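Local coordinates for protein phosphoribosylaminoimidazole-succinocarboxamide synthase (Pyrococcus horikoshii, PDB 4O7R) that catalyses the ATP-dependent ligation of L-aspartate to 5-amino-1-(5-phospho-D-ribosyl)imidazole-4-carboxylate, giving SAICAR in de novo purine biosynthesis, at residues Leu88-Arg93 and Leu176-Asp181; Arg93-Gly98 and Gly109-Glu114; Ile170-Lys175 and Arg198-Lys203. One frame throughout, in Å; residues are numbered along the deposited sequence.

Contact 1. Residues Leu88-Arg93 and Leu176-Asp181. With U5P (uridine-5'-monophosphate), chain B.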
# COMPACT_ATOMS: atom_id res chain seq x y z
N LEU A 88 13.37 -4.03 -0.27
CA LEU A 88 12.44 -2.92 -0.49
C LEU A 88 12.89 -1.98 -1.58
O LEU A 88 14.09 -1.81 -1.81
CB LEU A 88 12.22 -2.09 0.78
CG LEU A 88 11.87 -2.75 2.12
CD1 LEU A 88 12.29 -1.82 3.26
CD2 LEU A 88 10.39 -3.09 2.19
N GLU A 89 11.91 -1.37 -2.24
CA GLU A 89 12.11 -0.14 -2.96
C GLU A 89 11.32 0.94 -2.22
O GLU A 89 10.13 0.77 -1.93
CB GLU A 89 11.65 -0.28 -4.39
CG GLU A 89 12.57 -1.18 -5.19
CD GLU A 89 11.89 -1.72 -6.43
OE1 GLU A 89 12.62 -2.27 -7.29
OE2 GLU A 89 10.64 -1.60 -6.55
N VAL A 90 11.99 2.03 -1.87
CA VAL A 90 11.41 3.05 -1.01
C VAL A 90 11.23 4.28 -1.87
O VAL A 90 12.21 4.87 -2.29
CB VAL A 90 12.35 3.38 0.18
CG1 VAL A 90 11.71 4.38 1.14
CG2 VAL A 90 12.70 2.10 0.93
N VAL A 91 9.99 4.67 -2.11
CA VAL A 91 9.72 5.76 -3.06
C VAL A 91 9.29 7.04 -2.35
O VAL A 91 8.40 7.04 -1.49
CB VAL A 91 8.70 5.33 -4.14
CG1 VAL A 91 8.38 6.50 -5.05
CG2 VAL A 91 9.24 4.16 -4.95
N VAL A 92 9.94 8.15 -2.69
CA VAL A 92 9.57 9.42 -2.09
C VAL A 92 8.97 10.27 -3.21
O VAL A 92 9.54 10.35 -4.31
CB VAL A 92 10.77 10.09 -1.38
CG1 VAL A 92 10.35 11.37 -0.62
CG2 VAL A 92 11.40 9.12 -0.41
N ARG A 93 7.79 10.86 -2.95
CA ARG A 93 7.06 11.63 -3.99
C ARG A 93 6.72 13.05 -3.52
O ARG A 93 6.08 13.22 -2.49
CB ARG A 93 5.80 10.86 -4.44
CG ARG A 93 6.02 9.34 -4.45
CD ARG A 93 4.84 8.56 -5.02
NE ARG A 93 4.82 8.66 -6.47
CZ ARG A 93 4.84 7.64 -7.32
NH1 ARG A 93 4.85 6.37 -6.89
NH2 ARG A 93 4.87 7.90 -8.62
N LEU A 176 14.66 4.77 -3.59
CA LEU A 176 15.85 4.40 -2.81
C LEU A 176 15.83 2.94 -2.36
O LEU A 176 14.77 2.34 -2.17
CB LEU A 176 15.97 5.25 -1.54
CG LEU A 176 16.13 6.77 -1.64
CD1 LEU A 176 16.17 7.37 -0.23
CD2 LEU A 176 17.35 7.14 -2.47
N GLU A 177 17.01 2.37 -2.15
CA GLU A 177 17.15 1.04 -1.57
C GLU A 177 18.17 1.15 -0.46
O GLU A 177 19.01 2.07 -0.46
CB GLU A 177 17.62 0.03 -2.62
CG GLU A 177 16.65 -0.09 -3.79
CD GLU A 177 16.92 -1.26 -4.72
OE1 GLU A 177 17.65 -2.20 -4.36
OE2 GLU A 177 16.37 -1.23 -5.83
N PHE A 178 18.10 0.21 0.48
CA PHE A 178 18.85 0.27 1.72
C PHE A 178 19.33 -1.11 2.10
O PHE A 178 18.71 -2.10 1.71
CB PHE A 178 17.94 0.75 2.86
CG PHE A 178 17.51 2.18 2.75
CD1 PHE A 178 18.27 3.19 3.37
CD2 PHE A 178 16.34 2.52 2.06
CE1 PHE A 178 17.88 4.52 3.28
CE2 PHE A 178 15.95 3.85 1.99
CZ PHE A 178 16.71 4.85 2.59
N GLY A 179 20.39 -1.17 2.91
CA GLY A 179 20.84 -2.40 3.57
C GLY A 179 21.41 -2.13 4.95
O GLY A 179 21.65 -0.98 5.31
N LYS A 180 21.62 -3.19 5.74
CA LYS A 180 22.29 -3.08 7.05
C LYS A 180 23.76 -3.39 6.88
O LYS A 180 24.10 -4.37 6.24
CB LYS A 180 21.75 -4.10 8.06
CG LYS A 180 20.27 -4.09 8.35
CD LYS A 180 20.01 -4.64 9.75
CE LYS A 180 19.65 -6.12 9.74
NZ LYS A 180 18.18 -6.33 9.55
N ASP A 181 24.63 -2.58 7.46
CA ASP A 181 26.05 -2.94 7.55
C ASP A 181 26.27 -3.89 8.73
O ASP A 181 25.32 -4.28 9.39
CB ASP A 181 26.94 -1.68 7.65
CG ASP A 181 26.69 -0.88 8.92
OD1 ASP A 181 26.19 -1.42 9.93
OD2 ASP A 181 27.01 0.32 8.92
N1 U5P B . 11.31 3.70 -9.74
C2 U5P B . 12.55 2.99 -9.85
N3 U5P B . 12.55 1.65 -10.00
C4 U5P B . 11.38 0.97 -10.06
C5 U5P B . 10.15 1.65 -9.96
C6 U5P B . 10.14 3.03 -9.79
O2 U5P B . 13.64 3.59 -9.80
O4 U5P B . 11.38 -0.27 -10.20
C1' U5P B . 11.32 5.17 -9.57
C2' U5P B . 10.75 5.87 -10.79
O2' U5P B . 11.76 6.16 -11.76
C3' U5P B . 10.17 7.13 -10.17
C4' U5P B . 9.68 6.70 -8.78
O3' U5P B . 11.21 8.07 -9.98
O4' U5P B . 10.49 5.56 -8.46
C5' U5P B . 8.18 6.36 -8.72
O5' U5P B . 7.88 5.34 -9.67
P U5P B . 6.38 4.91 -10.09
O1P U5P B . 5.63 6.17 -10.37
O2P U5P B . 6.61 4.04 -11.32
O3P U5P B . 5.88 4.14 -8.89
O HOH W 1 16.00 -1.71 0.13
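Val90 and Leu176 form an antiparallel hydrogen-bonded pair. Val90 N donates to Leu176 O at 2.8 Å. Leu176 N returns the bond to Val90 O at the same length. Two residues further out on each strand, a water takes over and bridges Leu88 O and Phe178 N.

Glu177 can be followed outward. Its CB lies beside Leu88 O. CG stands anti to the carbonyl carbon (chi1 -60°), which brings it to 3.7 Å from Leu88 O. The extended chain then runs alongside Glu89, and OE2 comes to 3.9 Å from Glu89 CG. The same OE2 is 4.2 Å from Glu89 OE1. This approach of like charges is probably eased by Lys175 and Lys122, which both form salt bridges with Glu177 OE2.

On the side of Val90 and Leu176, Val90 CG2 meets the edge of the Phe178 ring at CE2, 3.8 Å away. Ile149 and Ile152 of helix 143-166 cover this apolar side.

Further along strand 84-93, Arg93 bends at chi3 (76°). Its NH2 donates to O1P of the uridine monophosphate at 2.6 Å, and NH1 to O3P at 3.2 Å. NH1 also forms a salt bridge with Glu118. An alanine here would remove both phosphate bonds and would probably leave the Glu118 carboxylate without its cationic mate.

The arrangement is a central strand pair of an antiparallel sheet. The arginine-held phosphate is consistent with the pocket for the ribonucleotide substrate.

Contact 2. Residues Arg93-Gly98 and Gly109-Glu114. With U5P (uridine-5'-monophosphate), chain B.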
# COMPACT_ATOMS: atom_id res chain seq x y z
N ARG A 93 7.79 10.86 -2.95
CA ARG A 93 7.06 11.63 -3.99
C ARG A 93 6.72 13.05 -3.52
O ARG A 93 6.08 13.22 -2.49
CB ARG A 93 5.80 10.86 -4.44
CG ARG A 93 6.02 9.34 -4.45
CD ARG A 93 4.84 8.56 -5.02
NE ARG A 93 4.82 8.66 -6.47
CZ ARG A 93 4.84 7.64 -7.32
NH1 ARG A 93 4.85 6.37 -6.89
NH2 ARG A 93 4.87 7.90 -8.62
N ASN A 94 7.18 14.06 -4.27
CA ASN A 94 6.85 15.49 -4.02
C ASN A 94 5.76 16.00 -4.98
O ASN A 94 4.86 16.77 -4.58
CB ASN A 94 8.10 16.36 -4.17
CG ASN A 94 9.26 15.90 -3.29
OD1 ASN A 94 9.12 15.86 -2.07
ND2 ASN A 94 10.38 15.52 -3.90
N VAL A 95 5.85 15.57 -6.24
CA VAL A 95 4.92 15.95 -7.30
C VAL A 95 4.23 14.69 -7.86
O VAL A 95 4.88 13.64 -8.00
CB VAL A 95 5.65 16.72 -8.43
CG1 VAL A 95 4.70 17.03 -9.59
CG2 VAL A 95 6.26 18.01 -7.91
N VAL A 96 2.93 14.77 -8.15
CA VAL A 96 2.20 13.60 -8.66
C VAL A 96 2.69 13.25 -10.07
O VAL A 96 2.78 14.12 -10.95
CB VAL A 96 0.66 13.81 -8.63
CG1 VAL A 96 -0.08 12.67 -9.34
CG2 VAL A 96 0.16 13.91 -7.20
N ALA A 97 3.05 11.98 -10.25
CA ALA A 97 3.53 11.45 -11.54
C ALA A 97 3.43 9.94 -11.52
O ALA A 97 3.20 9.35 -10.47
CB ALA A 97 4.95 11.89 -11.82
N GLY A 98 3.62 9.32 -12.69
CA GLY A 98 3.60 7.84 -12.82
C GLY A 98 2.47 7.12 -12.08
O GLY A 98 1.30 7.48 -12.20
N GLY A 109 1.78 16.42 -12.18
CA GLY A 109 2.26 17.78 -11.93
C GLY A 109 1.69 18.40 -10.66
O GLY A 109 2.09 19.49 -10.26
N TYR A 110 0.75 17.73 -10.02
CA TYR A 110 0.19 18.22 -8.76
C TYR A 110 1.26 18.24 -7.65
O TYR A 110 1.94 17.23 -7.37
CB TYR A 110 -0.96 17.33 -8.36
CG TYR A 110 -1.75 17.74 -7.14
CD1 TYR A 110 -2.99 18.38 -7.28
CD2 TYR A 110 -1.30 17.44 -5.84
CE1 TYR A 110 -3.74 18.73 -6.18
CE2 TYR A 110 -2.06 17.78 -4.72
CZ TYR A 110 -3.28 18.43 -4.91
OH TYR A 110 -4.06 18.80 -3.85
N GLU A 111 1.42 19.41 -7.03
CA GLU A 111 2.35 19.60 -5.95
C GLU A 111 1.77 19.07 -4.64
O GLU A 111 0.81 19.62 -4.13
CB GLU A 111 2.64 21.09 -5.82
CG GLU A 111 3.32 21.51 -4.52
CD GLU A 111 4.77 21.81 -4.74
OE1 GLU A 111 5.48 20.92 -5.28
OE2 GLU A 111 5.18 22.95 -4.43
N LEU A 112 2.36 18.00 -4.10
CA LEU A 112 1.87 17.42 -2.84
C LEU A 112 2.10 18.39 -1.65
O LEU A 112 3.11 19.10 -1.63
CB LEU A 112 2.50 16.03 -2.59
CG LEU A 112 2.10 14.96 -3.63
CD1 LEU A 112 3.12 13.81 -3.71
CD2 LEU A 112 0.69 14.44 -3.41
N PRO A 113 1.16 18.41 -0.67
CA PRO A 113 1.30 19.33 0.48
C PRO A 113 2.46 18.93 1.39
O PRO A 113 2.99 19.78 2.12
CB PRO A 113 -0.05 19.21 1.22
CG PRO A 113 -0.66 17.92 0.75
CD PRO A 113 -0.04 17.56 -0.58
N GLU A 114 2.85 17.66 1.34
CA GLU A 114 4.07 17.17 1.98
C GLU A 114 4.55 15.90 1.24
O GLU A 114 3.76 15.27 0.55
CB GLU A 114 3.80 16.87 3.45
CG GLU A 114 2.77 15.77 3.69
CD GLU A 114 2.41 15.65 5.14
OE1 GLU A 114 1.48 16.39 5.56
OE2 GLU A 114 3.05 14.84 5.86
N1 U5P B . 11.31 3.70 -9.74
C2 U5P B . 12.55 2.99 -9.85
N3 U5P B . 12.55 1.65 -10.00
C4 U5P B . 11.38 0.97 -10.06
C5 U5P B . 10.15 1.65 -9.96
C6 U5P B . 10.14 3.03 -9.79
O2 U5P B . 13.64 3.59 -9.80
O4 U5P B . 11.38 -0.27 -10.20
C1' U5P B . 11.32 5.17 -9.57
C2' U5P B . 10.75 5.87 -10.79
O2' U5P B . 11.76 6.16 -11.76
C3' U5P B . 10.17 7.13 -10.17
C4' U5P B . 9.68 6.70 -8.78
O3' U5P B . 11.21 8.07 -9.98
O4' U5P B . 10.49 5.56 -8.46
C5' U5P B . 8.18 6.36 -8.72
O5' U5P B . 7.88 5.34 -9.67
P U5P B . 6.38 4.91 -10.09
O1P U5P B . 5.63 6.17 -10.37
O2P U5P B . 6.61 4.04 -11.32
O3P U5P B . 5.88 4.14 -8.89
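Val95 and Glu111 face each other as an antiparallel non-hydrogen-bonded pair. They belong to a beta hairpin that carries the sheet on past a corner at Asn94, with the ten residues 99-108 lying between the two segments.

The two side chains lie on the same face of the sheet and cross at a slant. Val95 CG2 comes within 4.0 Å of Glu111 OE1, because the glutamate chain bends at chi2 (105°). With CG1 of Val95 anti to the backbone N (chi1 176°), that methyl is the one set on Gly109, 3.5 Å from its CA. Trp200 and Val172 also pack against Val95.

Val96 leans obliquely on Tyr110. Its CG2 touches Tyr110 CB at 3.8 Å, near the root of the ring, and the phenol end leads away. The same methyl meets Leu112 CD2 at 3.9 Å.

Leu112 is the side chain aimed at the other segment. Its CB and CG lie against Asn94 O, and CD1 reaches 3.3 Å from Arg93 O. Val138 of the second subunit packs on Leu112 as well, so this residue ties the hairpin to the dimer partner.

Asn94 turns its own side chain away. Its ND2 is held by Leu171 O and Asn157 OD1, which fixes the amide at the corner.

Three backbone bonds join the segments. Leu112 N donates to Asn94 O at 2.8 Å. Val96 N donates to Tyr110 O, and Gly109 N to Val96 O. Tyr110 O also receives a CA-H...O contact from Val95 CA at 3.2 Å.

In the loop of the hairpin, Gly98 CA sits 3.6 Å from O1P of the uridine monophosphate, and a CB here would run into that oxygen.

Contact 3. Residues Ile170-Lys175 and Arg198-Lys203. With U5P (uridine-5'-monophosphate), chain B.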
# COMPACT_ATOMS: atom_id res chain seq x y z
N ILE A 170 13.23 20.41 -10.81
CA ILE A 170 12.27 19.93 -9.83
C ILE A 170 12.46 18.43 -9.63
O ILE A 170 12.40 17.66 -10.60
CB ILE A 170 10.80 20.19 -10.21
CG1 ILE A 170 10.55 21.68 -10.47
CG2 ILE A 170 9.87 19.73 -9.11
CD1 ILE A 170 9.48 21.91 -11.53
N LEU A 171 12.69 18.03 -8.37
CA LEU A 171 12.67 16.62 -7.97
C LEU A 171 11.23 16.13 -7.73
O LEU A 171 10.62 16.35 -6.67
CB LEU A 171 13.56 16.36 -6.75
CG LEU A 171 13.68 14.91 -6.25
CD1 LEU A 171 14.41 14.01 -7.22
CD2 LEU A 171 14.40 14.91 -4.92
N VAL A 172 10.71 15.44 -8.73
CA VAL A 172 9.32 14.99 -8.72
C VAL A 172 9.11 13.81 -7.75
O VAL A 172 8.29 13.90 -6.82
CB VAL A 172 8.93 14.68 -10.18
CG1 VAL A 172 7.63 13.89 -10.31
CG2 VAL A 172 8.95 15.98 -11.00
N ASP A 173 9.87 12.74 -7.95
CA ASP A 173 9.89 11.57 -7.07
C ASP A 173 11.21 10.85 -7.29
O ASP A 173 12.01 11.25 -8.14
CB ASP A 173 8.68 10.63 -7.37
CG ASP A 173 8.61 10.22 -8.82
OD1 ASP A 173 9.68 10.01 -9.41
OD2 ASP A 173 7.50 10.10 -9.40
N PHE A 174 11.45 9.78 -6.54
CA PHE A 174 12.65 8.97 -6.74
C PHE A 174 12.58 7.72 -5.88
O PHE A 174 11.86 7.71 -4.88
CB PHE A 174 13.92 9.79 -6.40
CG PHE A 174 14.03 10.19 -4.95
CD1 PHE A 174 14.72 9.39 -4.04
CD2 PHE A 174 13.48 11.38 -4.50
CE1 PHE A 174 14.82 9.76 -2.71
CE2 PHE A 174 13.60 11.76 -3.16
CZ PHE A 174 14.28 10.95 -2.26
N LYS A 175 13.31 6.69 -6.27
CA LYS A 175 13.34 5.41 -5.55
C LYS A 175 14.71 5.23 -4.85
O LYS A 175 15.76 5.53 -5.44
CB LYS A 175 13.06 4.26 -6.52
CG LYS A 175 13.02 2.85 -5.92
CD LYS A 175 14.37 2.14 -5.89
CE LYS A 175 14.91 1.88 -7.31
NZ LYS A 175 16.29 1.29 -7.38
N ARG A 198 12.57 10.97 -10.99
CA ARG A 198 12.01 11.89 -11.96
C ARG A 198 12.58 13.29 -11.73
O ARG A 198 12.63 13.77 -10.58
CB ARG A 198 10.47 11.91 -11.93
CG ARG A 198 9.83 10.62 -12.41
CD ARG A 198 8.34 10.79 -12.68
NE ARG A 198 7.87 9.63 -13.42
CZ ARG A 198 7.41 8.50 -12.88
NH1 ARG A 198 7.27 8.40 -11.55
NH2 ARG A 198 7.04 7.49 -13.66
N PHE A 199 13.02 13.90 -12.82
CA PHE A 199 13.56 15.25 -12.84
C PHE A 199 12.83 16.09 -13.88
O PHE A 199 12.81 15.73 -15.06
CB PHE A 199 15.03 15.22 -13.25
CG PHE A 199 15.94 14.53 -12.27
CD1 PHE A 199 15.80 14.74 -10.89
CD2 PHE A 199 16.97 13.71 -12.72
CE1 PHE A 199 16.66 14.13 -9.99
CE2 PHE A 199 17.83 13.09 -11.83
CZ PHE A 199 17.68 13.29 -10.46
N TRP A 200 12.20 17.19 -13.46
CA TRP A 200 11.61 18.11 -14.44
C TRP A 200 12.37 19.40 -14.51
O TRP A 200 12.88 19.88 -13.50
CB TRP A 200 10.15 18.40 -14.15
CG TRP A 200 9.23 17.22 -14.29
CD1 TRP A 200 9.54 15.94 -14.77
CD2 TRP A 200 7.80 17.19 -13.98
NE1 TRP A 200 8.43 15.14 -14.74
CE2 TRP A 200 7.35 15.83 -14.29
CE3 TRP A 200 6.88 18.11 -13.50
CZ2 TRP A 200 6.03 15.44 -14.10
CZ3 TRP A 200 5.56 17.70 -13.31
CH2 TRP A 200 5.14 16.39 -13.60
N ASP A 201 12.46 19.98 -15.71
CA ASP A 201 12.99 21.33 -15.83
C ASP A 201 12.07 22.27 -15.10
O ASP A 201 10.86 22.23 -15.31
CB ASP A 201 13.11 21.78 -17.29
CG ASP A 201 13.60 23.21 -17.39
OD1 ASP A 201 14.73 23.44 -16.95
OD2 ASP A 201 12.84 24.10 -17.86
N ALA A 202 12.63 23.12 -14.25
CA ALA A 202 11.83 24.12 -13.49
C ALA A 202 10.92 25.03 -14.35
O ALA A 202 9.77 25.30 -13.95
CB ALA A 202 12.71 24.95 -12.56
N LYS A 203 11.41 25.48 -15.50
CA LYS A 203 10.63 26.36 -16.37
C LYS A 203 9.67 25.60 -17.27
O LYS A 203 8.46 25.88 -17.29
CB LYS A 203 11.54 27.28 -17.20
CG LYS A 203 10.80 28.40 -17.92
N1 U5P B . 11.31 3.70 -9.74
C2 U5P B . 12.55 2.99 -9.85
N3 U5P B . 12.55 1.65 -10.00
C4 U5P B . 11.38 0.97 -10.06
C5 U5P B . 10.15 1.65 -9.96
C6 U5P B . 10.14 3.03 -9.79
O2 U5P B . 13.64 3.59 -9.80
O4 U5P B . 11.38 -0.27 -10.20
C1' U5P B . 11.32 5.17 -9.57
C2' U5P B . 10.75 5.87 -10.79
O2' U5P B . 11.76 6.16 -11.76
C3' U5P B . 10.17 7.13 -10.17
C4' U5P B . 9.68 6.70 -8.78
O3' U5P B . 11.21 8.07 -9.98
O4' U5P B . 10.49 5.56 -8.46
C5' U5P B . 8.18 6.36 -8.72
O5' U5P B . 7.88 5.34 -9.67
P U5P B . 6.38 4.91 -10.09
O1P U5P B . 5.63 6.17 -10.37
O2P U5P B . 6.61 4.04 -11.32
O3P U5P B . 5.88 4.14 -8.89
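Arg198 NH1 is shared between two anionic oxygens. It donates to Asp173 OD2 at 2.8 Å in a salt bridge, and to O1P of the uridine monophosphate at 3.0 Å. OD2 is met on its syn side and lies close to the guanidinium plane. The carboxylate and guanidinium planes are turned 71° apart.

The other oxygen, Asp173 OD1, accepts a bond from the ribose O3' at 2.5 Å. Asp173 CG sits between the backbone N and the carbonyl carbon (chi1 55°), and the carboxylate thus lies between the sugar and the arginine. The arginine chain is extended from CG to NE, with NE in a salt bridge to Asp211. The bridge to Asp173 would probably help to set the arginine for the phosphate.

Behind this site the two strands of the antiparallel sheet pair closely. Ile170 N donates to Trp200 O at 2.8 Å, and Trp200 N donates back to Ile170 O. A beta bulge follows, with Val172 and Asp173 both set against Arg198. Val172 N bonds Arg198 O at 3.1 Å, and Arg198 N bonds Asp173 O. In both bonds the donor stands well above the carbonyl plane.

On the side of Val172, its CG2 sits over a face of the Trp200 indole, 3.5 Å from the centroid of the five-membered ring. This is a CH-pi contact. On the side facing helix 143-166, Leu171 CD1 touches Phe199 CE1 at 3.6 Å. Leu160 and Leu164 of that helix cover the pair. At the uracil end, Lys175 CE lies 3.3 Å from the base O2.

In the fold
From the N terminus, strand 84-93 opens contact 1 and passes through Arg93 and round a corner into contact 2. Contact 2 closes first, as the chain returns at 109-114. It is nested inside the much longer loop of contact 1, which also takes in helix 143-166. Contact 3 opens at 170-175, just before contact 1 closes at 176-181, and itself closes at 198-203. Contacts 1 and 3 therefore cross, while contacts 2 and 3 follow in series. All three reach one antiparallel sheet, with strand 169-180 lying between 84-93 and 197-201. Together they bring Arg93, Asp173 and Arg198 to one nucleotide.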